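Local coordinates for protein chloride intracellular channel exc-4 (Caenorhabditis elegans, PDB 2YV9) that may insert into membranes to form chloride channels and is required to regulate the size of the lumen as the worm's excretory canal grows, at residues Asp37-Phe43 / Gln78-Met82; Pro111-Asp116 / Ser187-Tyr191; Leu132-Lys137 / Ile157-Tyr161; Thr219-Ala223 / Asp278-Leu284; Ile225-Tyr229 / Thr268-Pro272. One frame throughout, in Å; residues are numbered along the deposited sequence.

Contact 1. Residues Asp37-Phe43 / Gln78-Met82; sequences DLFCQEF and QPPIM. With CA (calcium ion), chain C.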
# COMPACT_ATOMS: atom_id res chain seq x y z
N ASP A 37 -2.83 8.88 -8.96
CA ASP A 37 -2.77 7.65 -8.22
C ASP A 37 -4.09 7.52 -7.47
O ASP A 37 -4.47 8.44 -6.71
CB ASP A 37 -1.57 7.61 -7.29
CG ASP A 37 -1.48 6.32 -6.52
OD1 ASP A 37 -0.59 5.50 -6.87
OD2 ASP A 37 -2.26 6.10 -5.55
N LEU A 38 -4.79 6.38 -7.67
CA LEU A 38 -6.12 6.26 -7.02
C LEU A 38 -6.08 6.10 -5.50
O LEU A 38 -6.99 6.57 -4.77
CB LEU A 38 -6.86 5.11 -7.63
CG LEU A 38 -7.38 5.31 -9.04
CD1 LEU A 38 -7.81 3.95 -9.66
CD2 LEU A 38 -8.54 6.29 -9.07
N PHE A 39 -5.04 5.48 -4.99
CA PHE A 39 -4.89 5.31 -3.52
C PHE A 39 -4.59 6.65 -2.86
O PHE A 39 -5.07 6.94 -1.79
CB PHE A 39 -3.88 4.23 -3.24
CG PHE A 39 -4.24 2.97 -3.91
CD1 PHE A 39 -5.34 2.25 -3.47
CD2 PHE A 39 -3.65 2.59 -5.08
CE1 PHE A 39 -5.73 1.07 -4.13
CE2 PHE A 39 -4.08 1.44 -5.74
CZ PHE A 39 -5.10 0.68 -5.25
N CYS A 40 -3.81 7.49 -3.55
CA CYS A 40 -3.57 8.84 -3.02
C CYS A 40 -4.88 9.64 -2.94
O CYS A 40 -5.15 10.36 -1.96
CB CYS A 40 -2.62 9.58 -3.92
SG CYS A 40 -0.86 8.94 -3.79
N GLN A 41 -5.67 9.56 -4.00
CA GLN A 41 -6.96 10.31 -3.96
C GLN A 41 -7.93 9.74 -2.90
O GLN A 41 -8.63 10.48 -2.23
CB GLN A 41 -7.69 10.38 -5.26
CG GLN A 41 -8.68 11.51 -5.17
CD GLN A 41 -9.46 11.89 -6.45
OE1 GLN A 41 -9.30 11.30 -7.54
NE2 GLN A 41 -10.35 12.88 -6.31
N GLU A 42 -7.98 8.43 -2.75
CA GLU A 42 -8.81 7.81 -1.70
C GLU A 42 -8.46 8.42 -0.32
O GLU A 42 -9.34 8.90 0.38
CB GLU A 42 -8.53 6.31 -1.66
CG GLU A 42 -9.26 5.54 -0.58
CD GLU A 42 -9.08 4.03 -0.65
OE1 GLU A 42 -8.27 3.53 -1.47
OE2 GLU A 42 -9.71 3.34 0.18
N PHE A 43 -7.19 8.37 0.09
CA PHE A 43 -6.84 8.86 1.41
C PHE A 43 -6.95 10.37 1.53
O PHE A 43 -7.31 10.90 2.61
CB PHE A 43 -5.49 8.37 1.90
CG PHE A 43 -5.44 6.90 2.04
CD1 PHE A 43 -6.39 6.24 2.79
CD2 PHE A 43 -4.50 6.15 1.38
CE1 PHE A 43 -6.38 4.87 2.89
CE2 PHE A 43 -4.48 4.77 1.51
CZ PHE A 43 -5.41 4.13 2.23
N GLN A 78 6.27 3.83 -1.64
CA GLN A 78 5.63 4.67 -2.64
C GLN A 78 4.46 5.43 -2.05
O GLN A 78 3.83 4.92 -1.06
CB GLN A 78 5.05 3.79 -3.77
CG GLN A 78 6.13 3.03 -4.54
CD GLN A 78 7.14 3.97 -5.15
OE1 GLN A 78 8.35 3.95 -4.81
NE2 GLN A 78 6.68 4.81 -6.05
N PRO A 79 4.13 6.59 -2.65
CA PRO A 79 2.92 7.25 -2.23
C PRO A 79 1.75 6.35 -2.49
O PRO A 79 1.81 5.50 -3.38
CB PRO A 79 2.85 8.51 -3.09
CG PRO A 79 4.22 8.71 -3.60
CD PRO A 79 4.79 7.36 -3.72
N PRO A 80 0.68 6.50 -1.69
CA PRO A 80 0.55 7.45 -0.59
C PRO A 80 1.35 7.06 0.65
O PRO A 80 1.49 5.88 1.01
CB PRO A 80 -0.93 7.35 -0.24
CG PRO A 80 -1.31 5.96 -0.64
CD PRO A 80 -0.51 5.63 -1.82
N ILE A 81 1.89 8.10 1.30
CA ILE A 81 2.61 7.98 2.55
C ILE A 81 2.07 9.12 3.45
O ILE A 81 1.92 10.25 2.99
CB ILE A 81 4.16 8.17 2.39
CG1 ILE A 81 4.73 6.96 1.68
CG2 ILE A 81 4.83 8.25 3.72
CD1 ILE A 81 6.11 7.23 1.12
N MET A 82 1.80 8.83 4.72
CA MET A 82 1.27 9.80 5.66
C MET A 82 2.21 9.93 6.84
O MET A 82 2.68 8.88 7.40
CB MET A 82 -0.14 9.43 6.11
CG MET A 82 -0.84 10.57 6.86
SD MET A 82 -2.58 10.19 7.15
CE MET A 82 -2.56 8.88 8.33
CA CA C . 1.91 3.33 0.38
O HOH W 1 2.19 5.91 -6.02
O HOH W 2 0.06 3.46 -5.31
O HOH W 3 1.70 2.53 -2.17
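Pro80 gives up more surface than any other residue here (83 Å²), and its pyrrolidine ring lies against the first turns of helix 38-52, reached through a cis peptide bond with Pro79. Three helix residues meet that ring. The CB of Phe39 rests 3.9 Å from Pro80 CD, while the ring of Phe43 presents its edge, with CD2 3.8 Å from Pro80 CG and that carbon lying near the ring plane. Between them Cys40, second in buried area, is turned so that its sulfur stands opposite the carbonyl carbon (chi1 -72°); SG then reaches the Pro79-Pro80 junction, 3.6 Å from Pro80 N and 3.8 Å from Pro79 CB. A cis-proline before strand 81-84, facing the N-terminus of the fold's first helix, is a hallmark of the thioredoxin fold, to which this N-terminal domain belongs; here Asp37 occupies the N-cap. Its OD2 accepts from Cys40 N at 2.9 Å, with a weak second bond from Phe39 N. A water 2.9 Å from Asp37 OD1 and 2.7 Å from Pro79 O probably bridges the two. Beside the turn a calcium ion is bound by the carbonyl oxygens of Gln78 and Pro80, with Thr92 O and a water. The chemistry is divided: direct contact is apolar, through proline, sulfur and phenyl carbons, whereas the polar links probably run through water, and the metal is held by main-chain oxygens.

Contact 2. Residues Pro111-Asp116 / Ser187-Tyr191; sequences PLFEKD and SMTEY
Glu190 points its side chain back at segment 111-116, and its carboxylate lies close to the backbone of Glu114. Glu114 N donates to Glu190 OE2 at 3.2 Å; the bond is nearly straight (167°) and meets the syn side of the carboxylate, 21° out of its plane. The sharp bend at chi2 (-86°) folds the acid back in this way, and OE1 comes to lie over one face of the Tyr191 ring, 3.1 Å above its plane and toward the rim. Glu190 CB meanwhile packs obliquely on Phe113, 3.8 Å from CD1. Tyr191 extends to the other end of the loop, where its OH accepts from Asp116 N at 3.0 Å; the same hydroxyl is hydrogen-bonded to Glu120. Glu190 N donates to Leu112 O at 2.9 Å, and Thr189 CA adds a CH...O contact to that oxygen at 3.1 Å. Leu112 and Met188 run side by side, pointing the same way, with Leu112 CD1 and Met188 CE 4.1 Å apart. The contact joins the connection between helices 94-107 and 117-140 to the N-terminus of helix 190-210. Phe113 also packs on helix 94-107, Met188 on helix 38-52, and Asp116 forms a salt bridge with Arg178 of helix 155-178.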
# COMPACT_ATOMS: atom_id res chain seq x y z
N PRO A 111 -18.93 9.16 10.53
CA PRO A 111 -19.40 7.96 9.86
C PRO A 111 -18.72 7.68 8.53
O PRO A 111 -19.36 7.35 7.52
CB PRO A 111 -20.89 8.29 9.61
CG PRO A 111 -20.88 9.67 9.34
CD PRO A 111 -19.88 10.28 10.31
N LEU A 112 -17.40 7.76 8.54
CA LEU A 112 -16.63 7.67 7.30
C LEU A 112 -16.34 6.25 6.85
O LEU A 112 -16.11 6.02 5.66
CB LEU A 112 -15.34 8.45 7.49
CG LEU A 112 -14.33 8.58 6.35
CD1 LEU A 112 -14.91 9.23 5.10
CD2 LEU A 112 -13.08 9.40 6.83
N PHE A 113 -16.33 5.29 7.78
CA PHE A 113 -16.00 3.92 7.45
C PHE A 113 -17.13 3.01 7.78
O PHE A 113 -17.67 3.05 8.91
CB PHE A 113 -14.77 3.43 8.18
CG PHE A 113 -13.52 4.11 7.74
CD1 PHE A 113 -12.81 3.64 6.66
CD2 PHE A 113 -13.10 5.26 8.38
CE1 PHE A 113 -11.66 4.27 6.27
CE2 PHE A 113 -11.97 5.92 7.98
CZ PHE A 113 -11.24 5.43 6.94
N GLU A 114 -17.45 2.19 6.79
CA GLU A 114 -18.45 1.13 6.90
C GLU A 114 -17.97 -0.11 6.16
O GLU A 114 -16.98 -0.05 5.43
CB GLU A 114 -19.76 1.59 6.29
CG GLU A 114 -20.41 2.75 6.93
CD GLU A 114 -20.85 2.49 8.33
OE1 GLU A 114 -20.95 1.31 8.75
OE2 GLU A 114 -21.10 3.49 9.02
N LYS A 115 -18.60 -1.25 6.41
CA LYS A 115 -18.32 -2.48 5.67
C LYS A 115 -19.53 -2.88 4.83
O LYS A 115 -20.66 -2.92 5.31
CB LYS A 115 -17.89 -3.62 6.59
CG LYS A 115 -16.43 -3.59 6.97
CD LYS A 115 -15.53 -3.99 5.79
CE LYS A 115 -14.05 -3.86 6.13
NZ LYS A 115 -13.23 -3.38 4.98
N ASP A 116 -19.30 -3.10 3.54
CA ASP A 116 -20.39 -3.40 2.65
C ASP A 116 -19.81 -4.25 1.53
O ASP A 116 -19.06 -3.72 0.68
CB ASP A 116 -21.01 -2.16 2.10
CG ASP A 116 -22.19 -2.44 1.20
OD1 ASP A 116 -22.38 -3.61 0.80
OD2 ASP A 116 -22.90 -1.48 0.86
N SER A 187 -23.91 10.19 3.89
CA SER A 187 -22.59 10.62 4.29
C SER A 187 -21.55 9.95 3.39
O SER A 187 -21.70 8.77 3.00
CB SER A 187 -22.27 10.22 5.72
OG SER A 187 -22.85 11.13 6.62
N MET A 188 -20.51 10.70 3.09
CA MET A 188 -19.39 10.15 2.30
C MET A 188 -18.69 9.08 3.12
O MET A 188 -18.43 9.29 4.30
CB MET A 188 -18.39 11.25 1.96
CG MET A 188 -17.33 10.81 0.94
SD MET A 188 -16.08 12.08 0.61
CE MET A 188 -15.11 11.98 2.10
N THR A 189 -18.36 7.93 2.50
CA THR A 189 -17.65 6.87 3.16
C THR A 189 -16.41 6.51 2.35
O THR A 189 -16.22 7.01 1.25
CB THR A 189 -18.52 5.59 3.33
OG1 THR A 189 -18.88 5.02 2.06
CG2 THR A 189 -19.79 5.89 4.18
N GLU A 190 -15.62 5.57 2.87
CA GLU A 190 -14.43 5.10 2.15
C GLU A 190 -14.78 4.55 0.76
O GLU A 190 -14.01 4.73 -0.21
CB GLU A 190 -13.62 4.11 2.99
CG GLU A 190 -13.97 2.60 2.81
CD GLU A 190 -15.09 2.14 3.67
OE1 GLU A 190 -15.19 0.89 3.89
OE2 GLU A 190 -15.86 3.00 4.13
N TYR A 191 -15.96 3.95 0.60
CA TYR A 191 -16.36 3.44 -0.69
C TYR A 191 -16.52 4.53 -1.74
O TYR A 191 -16.19 4.32 -2.90
CB TYR A 191 -17.58 2.58 -0.58
CG TYR A 191 -17.33 1.37 0.29
CD1 TYR A 191 -16.38 0.44 -0.04
CD2 TYR A 191 -18.10 1.15 1.44
CE1 TYR A 191 -16.16 -0.68 0.74
CE2 TYR A 191 -17.86 0.05 2.26
CZ TYR A 191 -16.91 -0.89 1.88
OH TYR A 191 -16.65 -2.04 2.61

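Contact 3. Residues Leu132-Lys137 / Ile157-Tyr161; sequences LFLRAK and IKVHY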
# COMPACT_ATOMS: atom_id res chain seq x y z
N LEU A 132 -9.21 -4.18 -18.27
CA LEU A 132 -9.19 -5.14 -19.40
C LEU A 132 -9.48 -4.46 -20.74
O LEU A 132 -8.78 -4.71 -21.75
CB LEU A 132 -10.14 -6.30 -19.21
CG LEU A 132 -9.73 -7.18 -18.02
CD1 LEU A 132 -10.86 -8.16 -17.61
CD2 LEU A 132 -8.45 -7.95 -18.33
N PHE A 133 -10.49 -3.61 -20.78
CA PHE A 133 -10.90 -2.96 -22.01
C PHE A 133 -9.81 -1.95 -22.46
O PHE A 133 -9.42 -1.87 -23.64
CB PHE A 133 -12.21 -2.20 -21.86
CG PHE A 133 -12.67 -1.54 -23.12
CD1 PHE A 133 -12.71 -2.24 -24.31
CD2 PHE A 133 -13.05 -0.19 -23.15
CE1 PHE A 133 -13.11 -1.61 -25.49
CE2 PHE A 133 -13.43 0.44 -24.30
CZ PHE A 133 -13.46 -0.25 -25.48
N LEU A 134 -9.27 -1.22 -21.48
CA LEU A 134 -8.19 -0.27 -21.77
C LEU A 134 -7.06 -1.01 -22.44
O LEU A 134 -6.56 -0.59 -23.50
CB LEU A 134 -7.77 0.45 -20.51
CG LEU A 134 -6.50 1.29 -20.58
CD1 LEU A 134 -6.68 2.50 -21.50
CD2 LEU A 134 -6.13 1.65 -19.14
N ARG A 135 -6.60 -2.09 -21.83
CA ARG A 135 -5.48 -2.82 -22.40
C ARG A 135 -5.87 -3.45 -23.77
O ARG A 135 -5.10 -3.37 -24.75
CB ARG A 135 -5.01 -3.90 -21.44
CG ARG A 135 -3.96 -4.87 -22.01
CD ARG A 135 -2.64 -4.11 -22.24
NE ARG A 135 -1.51 -4.97 -22.60
CZ ARG A 135 -0.88 -5.77 -21.75
NH1 ARG A 135 -1.29 -5.92 -20.51
NH2 ARG A 135 0.16 -6.50 -22.17
N ALA A 136 -7.06 -4.05 -23.88
CA ALA A 136 -7.45 -4.72 -25.14
C ALA A 136 -7.56 -3.70 -26.28
O ALA A 136 -7.09 -3.96 -27.39
CB ALA A 136 -8.77 -5.43 -24.96
N LYS A 137 -8.16 -2.54 -26.02
CA LYS A 137 -8.37 -1.61 -27.11
C LYS A 137 -7.05 -0.95 -27.53
O LYS A 137 -6.76 -0.76 -28.75
CB LYS A 137 -9.40 -0.52 -26.80
CG LYS A 137 -9.91 0.09 -28.09
CD LYS A 137 -10.66 1.36 -27.84
CE LYS A 137 -11.27 1.87 -29.11
NZ LYS A 137 -10.30 2.64 -29.87
N ILE A 157 -12.76 -8.02 -28.15
CA ILE A 157 -12.38 -6.74 -27.55
C ILE A 157 -13.61 -6.03 -26.97
O ILE A 157 -13.57 -5.50 -25.87
CB ILE A 157 -11.66 -5.87 -28.56
CG1 ILE A 157 -10.44 -6.65 -29.07
CG2 ILE A 157 -11.19 -4.54 -27.93
CD1 ILE A 157 -9.90 -6.05 -30.14
N LYS A 158 -14.69 -6.03 -27.76
CA LYS A 158 -15.89 -5.30 -27.34
C LYS A 158 -16.54 -5.86 -26.08
O LYS A 158 -17.14 -5.09 -25.28
CB LYS A 158 -16.92 -5.25 -28.45
CG LYS A 158 -17.99 -4.17 -28.16
CD LYS A 158 -18.82 -3.86 -29.35
CE LYS A 158 -19.82 -2.78 -29.05
NZ LYS A 158 -20.83 -3.17 -28.02
N VAL A 159 -16.37 -7.16 -25.82
CA VAL A 159 -16.92 -7.76 -24.59
C VAL A 159 -16.46 -7.05 -23.30
O VAL A 159 -17.25 -6.87 -22.40
CB VAL A 159 -16.69 -9.31 -24.48
CG1 VAL A 159 -15.23 -9.69 -24.48
CG2 VAL A 159 -17.39 -9.87 -23.21
N HIS A 160 -15.22 -6.55 -23.27
CA HIS A 160 -14.74 -5.89 -22.03
C HIS A 160 -15.50 -4.57 -21.84
O HIS A 160 -15.84 -4.18 -20.71
CB HIS A 160 -13.25 -5.60 -22.15
CG HIS A 160 -12.44 -6.79 -22.51
ND1 HIS A 160 -12.39 -7.92 -21.72
CD2 HIS A 160 -11.62 -7.04 -23.57
CE1 HIS A 160 -11.56 -8.80 -22.27
NE2 HIS A 160 -11.10 -8.29 -23.40
N TYR A 161 -15.78 -3.92 -22.96
CA TYR A 161 -16.54 -2.67 -22.94
C TYR A 161 -17.96 -2.95 -22.47
O TYR A 161 -18.52 -2.20 -21.72
CB TYR A 161 -16.58 -2.01 -24.32
CG TYR A 161 -17.65 -0.93 -24.47
CD1 TYR A 161 -17.48 0.32 -23.94
CD2 TYR A 161 -18.86 -1.23 -25.09
CE1 TYR A 161 -18.44 1.32 -24.08
CE2 TYR A 161 -19.82 -0.27 -25.24
CZ TYR A 161 -19.64 1.00 -24.72
OH TYR A 161 -20.72 1.89 -24.91
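Phe133 and Tyr161 form the tight side: Tyr161 CB sits over the centre of the Phe133 ring, 3.7 Å from its centroid, a CH-pi contact. The two side chains point the same way, but their ring planes are inclined at 52°. Phe133 takes up this position with CG trans to its own nitrogen (chi1 -179°), which lays the ring along the flank of the neighbouring helix and sets its edge near Ile157 O, 3.7 Å from CD1. The backbones come nearest at Phe133 and His160, whose CA atoms are 4.8 Å apart; His160 CB lies 3.5 Å from Phe133 CA. Ala136, with only a methyl group, admits both the imidazole (CB to His160 CD2 3.6 Å) and Ile157 CG2 at 3.9 Å.

The other side is looser. Leu132, on the surface, merely lays its CB off-centre over the His160 ring, 4.1 Å from the centroid. The short segments run antiparallel at 152°, their axes 8.4 Å apart, pairing helices 117-140 and 155-178 in the all-helical domain. Phe133 extends the packing to Leu210 of helix 190-210, Tyr161 meets Phe212 edge to face, and Leu134 and Arg135 turn to the second subunit.

Contact 4. Residues Thr219-Ala223 / Asp278-Leu284; sequences THLWA and DIRVKGL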
# COMPACT_ATOMS: atom_id res chain seq x y z
N THR A 219 -29.14 7.45 -15.06
CA THR A 219 -29.37 8.73 -14.41
C THR A 219 -28.92 8.82 -12.95
O THR A 219 -28.44 9.86 -12.49
CB THR A 219 -30.87 9.06 -14.43
OG1 THR A 219 -31.40 8.71 -15.71
CG2 THR A 219 -31.12 10.52 -14.13
N HIS A 220 -29.14 7.73 -12.19
CA HIS A 220 -28.76 7.69 -10.77
C HIS A 220 -27.24 7.72 -10.64
O HIS A 220 -26.70 8.38 -9.77
CB HIS A 220 -29.34 6.48 -10.07
CG HIS A 220 -30.80 6.64 -9.76
ND1 HIS A 220 -31.77 6.46 -10.72
CD2 HIS A 220 -31.43 7.13 -8.66
CE1 HIS A 220 -32.95 6.75 -10.19
NE2 HIS A 220 -32.77 7.18 -8.96
N LEU A 221 -26.57 6.98 -11.54
CA LEU A 221 -25.10 6.97 -11.54
C LEU A 221 -24.60 8.36 -11.86
O LEU A 221 -23.63 8.82 -11.25
CB LEU A 221 -24.60 5.99 -12.56
CG LEU A 221 -23.08 5.86 -12.74
CD1 LEU A 221 -22.49 5.38 -11.49
CD2 LEU A 221 -22.77 4.95 -13.91
N TRP A 222 -25.20 8.99 -12.88
CA TRP A 222 -24.75 10.33 -13.28
C TRP A 222 -25.03 11.31 -12.17
O TRP A 222 -24.26 12.25 -11.91
CB TRP A 222 -25.38 10.76 -14.60
CG TRP A 222 -24.57 10.33 -15.80
CD1 TRP A 222 -24.87 9.37 -16.69
CD2 TRP A 222 -23.35 10.91 -16.21
NE1 TRP A 222 -23.90 9.31 -17.67
CE2 TRP A 222 -22.94 10.26 -17.36
CE3 TRP A 222 -22.55 11.92 -15.70
CZ2 TRP A 222 -21.73 10.58 -18.00
CZ3 TRP A 222 -21.37 12.25 -16.33
CH2 TRP A 222 -20.98 11.60 -17.45
N ALA A 223 -26.13 11.11 -11.44
CA ALA A 223 -26.38 11.93 -10.28
C ALA A 223 -25.30 11.80 -9.16
O ALA A 223 -24.92 12.76 -8.49
CB ALA A 223 -27.75 11.64 -9.67
N ASP A 278 -32.47 15.17 -17.00
CA ASP A 278 -33.04 13.93 -16.46
C ASP A 278 -32.90 13.93 -14.94
O ASP A 278 -33.84 13.56 -14.21
CB ASP A 278 -32.37 12.68 -17.05
CG ASP A 278 -32.70 12.46 -18.54
OD1 ASP A 278 -33.63 13.11 -19.07
OD2 ASP A 278 -32.03 11.62 -19.18
N ILE A 279 -31.73 14.35 -14.45
CA ILE A 279 -31.50 14.43 -12.99
C ILE A 279 -32.46 15.41 -12.31
O ILE A 279 -33.03 15.11 -11.26
CB ILE A 279 -30.05 14.84 -12.68
CG1 ILE A 279 -29.13 13.65 -12.93
CG2 ILE A 279 -29.85 15.35 -11.23
CD1 ILE A 279 -27.78 14.07 -13.11
N ARG A 280 -32.59 16.60 -12.90
CA ARG A 280 -33.49 17.64 -12.41
C ARG A 280 -34.95 17.17 -12.44
O ARG A 280 -35.70 17.44 -11.49
CB ARG A 280 -33.35 18.93 -13.24
CG ARG A 280 -32.00 19.64 -13.06
CD ARG A 280 -31.95 21.02 -13.76
NE ARG A 280 -31.96 20.94 -15.22
CZ ARG A 280 -33.05 20.98 -16.00
NH1 ARG A 280 -34.28 21.07 -15.48
NH2 ARG A 280 -32.91 20.90 -17.32
N VAL A 281 -35.35 16.44 -13.48
CA VAL A 281 -36.76 16.04 -13.61
C VAL A 281 -37.12 14.84 -12.73
O VAL A 281 -38.29 14.42 -12.70
CB VAL A 281 -37.17 15.75 -15.08
CG1 VAL A 281 -36.69 16.87 -16.00
CG2 VAL A 281 -36.69 14.39 -15.55
N LYS A 282 -36.14 14.28 -12.03
CA LYS A 282 -36.39 13.26 -11.02
C LYS A 282 -36.04 13.74 -9.61
O LYS A 282 -36.17 13.00 -8.64
CB LYS A 282 -35.63 11.99 -11.38
CG LYS A 282 -35.94 11.47 -12.77
CD LYS A 282 -35.16 10.20 -13.07
CE LYS A 282 -35.24 9.81 -14.55
NZ LYS A 282 -34.60 8.49 -14.84
N GLY A 283 -35.60 14.98 -9.49
CA GLY A 283 -35.16 15.52 -8.21
C GLY A 283 -33.99 14.77 -7.61
O GLY A 283 -33.95 14.53 -6.41
N LEU A 284 -33.02 14.42 -8.44
CA LEU A 284 -31.83 13.68 -7.98
C LEU A 284 -30.64 14.56 -7.63
O LEU A 284 -29.52 14.05 -7.42
CB LEU A 284 -31.42 12.69 -9.07
CG LEU A 284 -32.42 11.57 -9.40
CD1 LEU A 284 -31.81 10.53 -10.31
CD2 LEU A 284 -32.94 10.89 -8.12
O HOH W 4 -30.38 10.15 -17.70
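The imidazole of His220 has Leu284 CD1 over the centre of one face, 3.8 Å from the ring centroid and 11° off its normal, a CH-pi contact. The indole of Trp222 leads away from segment 278-284, its NE1 hydrogen-bonded to Ile214 O. One turn on from Thr219, Ala223 CB packs on Leu284 CB at 3.9 Å and on Ile279 CG1 at 4.1 Å.

Thr219 buries more surface than any other residue and splits its two branches. Its methyl CG2, trans to the backbone nitrogen, enters the apolar patch, 3.8 Å from Asp278 CB and 3.9 Å from Leu284 CD1. The hydroxyl turns to the polar rim. There the extended Lys282 meets it tip to tip, NZ to OG1 3.3 Å, a weak hydrogen bond, and OG1 donates to a water that in turn donates to Asp278 OD2. Backbone geometry explains how Leu284 gets back to the helix: Gly283 has positive phi (61°), Leu284 N bonds to Ile279 O at 2.9 Å, and Gly283 N bonds to Arg280 O at 3.2 Å. This is a Schellman motif, terminating helix 273-280 and folding the following leucine onto helix 219-228.

Contact 5. Residues Ile225-Tyr229 / Thr268-Pro272; sequences ILTAY and THTIP
Ile225 opens the contact lightly, its CG2 4.1 Å from Ile271 CD1. One residue on, Leu226 is crossed by Ile271 at about a right angle, with CD1 4.0 Å from Ile271 CG1. Further along, Tyr229, which buries the most surface, faces segment 268-272. With chi1 at -63° its ring is placed between two layers: on one face the carbonyl oxygen of Ile225, 3.4 Å above the plane, and on the opposite face His269. There the imidazole and phenol form an offset stack, planes 8° apart and centroids separated by 4.5 Å, while His269 CA adds a CH-pi contact at 3.8 Å from the phenol centroid. Ile271 CD1 approaches Tyr229 CD2 at 3.8 Å, joining the aromatic part to the aliphatic one.

Two waters complete the junction. One lies between Tyr229 OH and Thr268 O, donating to the latter; the other donates to Tyr229 O at 2.6 Å and also pairs with His269 ND1. The hydroxyl is also hydrogen-bonded to His200 of helix 190-210, whose ring meets both Tyr229 and His269. Direct contact relies on stacking and aliphatic packing, and water carries the polar links between segment 225-229 and the loop 268-272.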
# COMPACT_ATOMS: atom_id res chain seq x y z
N ILE A 225 -22.17 10.92 -9.86
CA ILE A 225 -20.98 11.62 -10.39
C ILE A 225 -21.14 13.14 -10.14
O ILE A 225 -20.22 13.85 -9.71
CB ILE A 225 -20.80 11.29 -11.87
CG1 ILE A 225 -20.41 9.80 -12.02
CG2 ILE A 225 -19.72 12.23 -12.51
CD1 ILE A 225 -20.57 9.23 -13.41
N LEU A 226 -22.33 13.67 -10.39
CA LEU A 226 -22.61 15.06 -10.03
C LEU A 226 -22.36 15.34 -8.55
O LEU A 226 -21.74 16.33 -8.22
CB LEU A 226 -24.04 15.42 -10.41
CG LEU A 226 -24.47 16.87 -10.14
CD1 LEU A 226 -23.51 17.97 -10.62
CD2 LEU A 226 -25.92 17.08 -10.73
N THR A 227 -22.81 14.44 -7.68
CA THR A 227 -22.50 14.54 -6.27
C THR A 227 -20.99 14.64 -6.08
O THR A 227 -20.52 15.48 -5.35
CB THR A 227 -23.14 13.40 -5.50
OG1 THR A 227 -24.57 13.55 -5.65
CG2 THR A 227 -22.76 13.45 -4.06
N ALA A 228 -20.22 13.82 -6.79
CA ALA A 228 -18.75 13.90 -6.69
C ALA A 228 -18.22 15.31 -6.98
O ALA A 228 -17.39 15.87 -6.27
CB ALA A 228 -18.12 12.92 -7.70
N TYR A 229 -18.69 15.83 -8.08
CA TYR A 229 -18.27 17.13 -8.63
C TYR A 229 -18.79 18.28 -7.78
O TYR A 229 -18.46 19.42 -8.09
CB TYR A 229 -18.78 17.24 -10.07
CG TYR A 229 -18.24 16.22 -11.04
CD1 TYR A 229 -17.06 15.49 -10.77
CD2 TYR A 229 -18.79 16.08 -12.32
CE1 TYR A 229 -16.54 14.58 -11.72
CE2 TYR A 229 -18.25 15.20 -13.24
CZ TYR A 229 -17.13 14.45 -12.92
OH TYR A 229 -16.60 13.59 -13.86
N THR A 268 -12.28 18.67 -16.03
CA THR A 268 -13.59 18.60 -16.66
C THR A 268 -14.56 17.92 -15.70
O THR A 268 -14.53 16.71 -15.56
CB THR A 268 -13.50 17.82 -17.98
OG1 THR A 268 -12.63 18.52 -18.88
CG2 THR A 268 -14.86 17.67 -18.62
N HIS A 269 -15.39 18.72 -15.04
CA HIS A 269 -16.43 18.26 -14.16
C HIS A 269 -17.78 18.70 -14.68
O HIS A 269 -18.45 19.50 -14.05
CB HIS A 269 -16.21 18.85 -12.76
CG HIS A 269 -14.98 18.34 -12.08
ND1 HIS A 269 -14.52 18.84 -10.89
CD2 HIS A 269 -14.13 17.35 -12.44
CE1 HIS A 269 -13.45 18.16 -10.52
NE2 HIS A 269 -13.17 17.28 -11.46
N THR A 270 -18.15 18.13 -15.81
CA THR A 270 -19.31 18.56 -16.56
C THR A 270 -20.18 17.37 -16.87
O THR A 270 -19.73 16.40 -17.47
CB THR A 270 -18.82 19.17 -17.87
OG1 THR A 270 -18.13 20.39 -17.54
CG2 THR A 270 -19.97 19.45 -18.80
N ILE A 271 -21.44 17.46 -16.48
CA ILE A 271 -22.43 16.47 -16.75
C ILE A 271 -23.08 16.72 -18.12
O ILE A 271 -23.38 17.87 -18.47
CB ILE A 271 -23.56 16.58 -15.68
CG1 ILE A 271 -22.95 16.49 -14.26
CG2 ILE A 271 -24.63 15.51 -15.93
CD1 ILE A 271 -22.14 15.21 -13.99
N PRO A 272 -23.30 15.66 -18.91
CA PRO A 272 -24.00 15.91 -20.18
C PRO A 272 -25.36 16.61 -19.98
O PRO A 272 -26.07 16.41 -18.97
CB PRO A 272 -24.19 14.52 -20.78
CG PRO A 272 -23.07 13.72 -20.18
CD PRO A 272 -22.93 14.24 -18.78
O HOH W 5 -16.29 14.83 -16.32
O HOH W 6 -16.70 20.37 -9.74

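Contact 1 is the buried one, about 10 Å from the chain centre, and belongs to the N-terminal thioredoxin-like domain; the other four are partly buried. Contacts 3 and 4 lie farthest out, centres 22 and 21 Å from that point. Contacts 4 and 5 share helix 219-228 and touch one another, Trp222 CZ3 lying 3.5 Å from Pro272 CD. Contact 2 uses the loop leading into helix 117-140 and contact 3 the body of that helix, their centres about 31 Å apart. Direct backbone hydrogen bonding distinguishes contact 2, whereas contact 3 depends on aromatic and aliphatic packing. Bridging waters recur in contacts 1, 4 and 5. Contacts 1 and 3 also reach the second subunit.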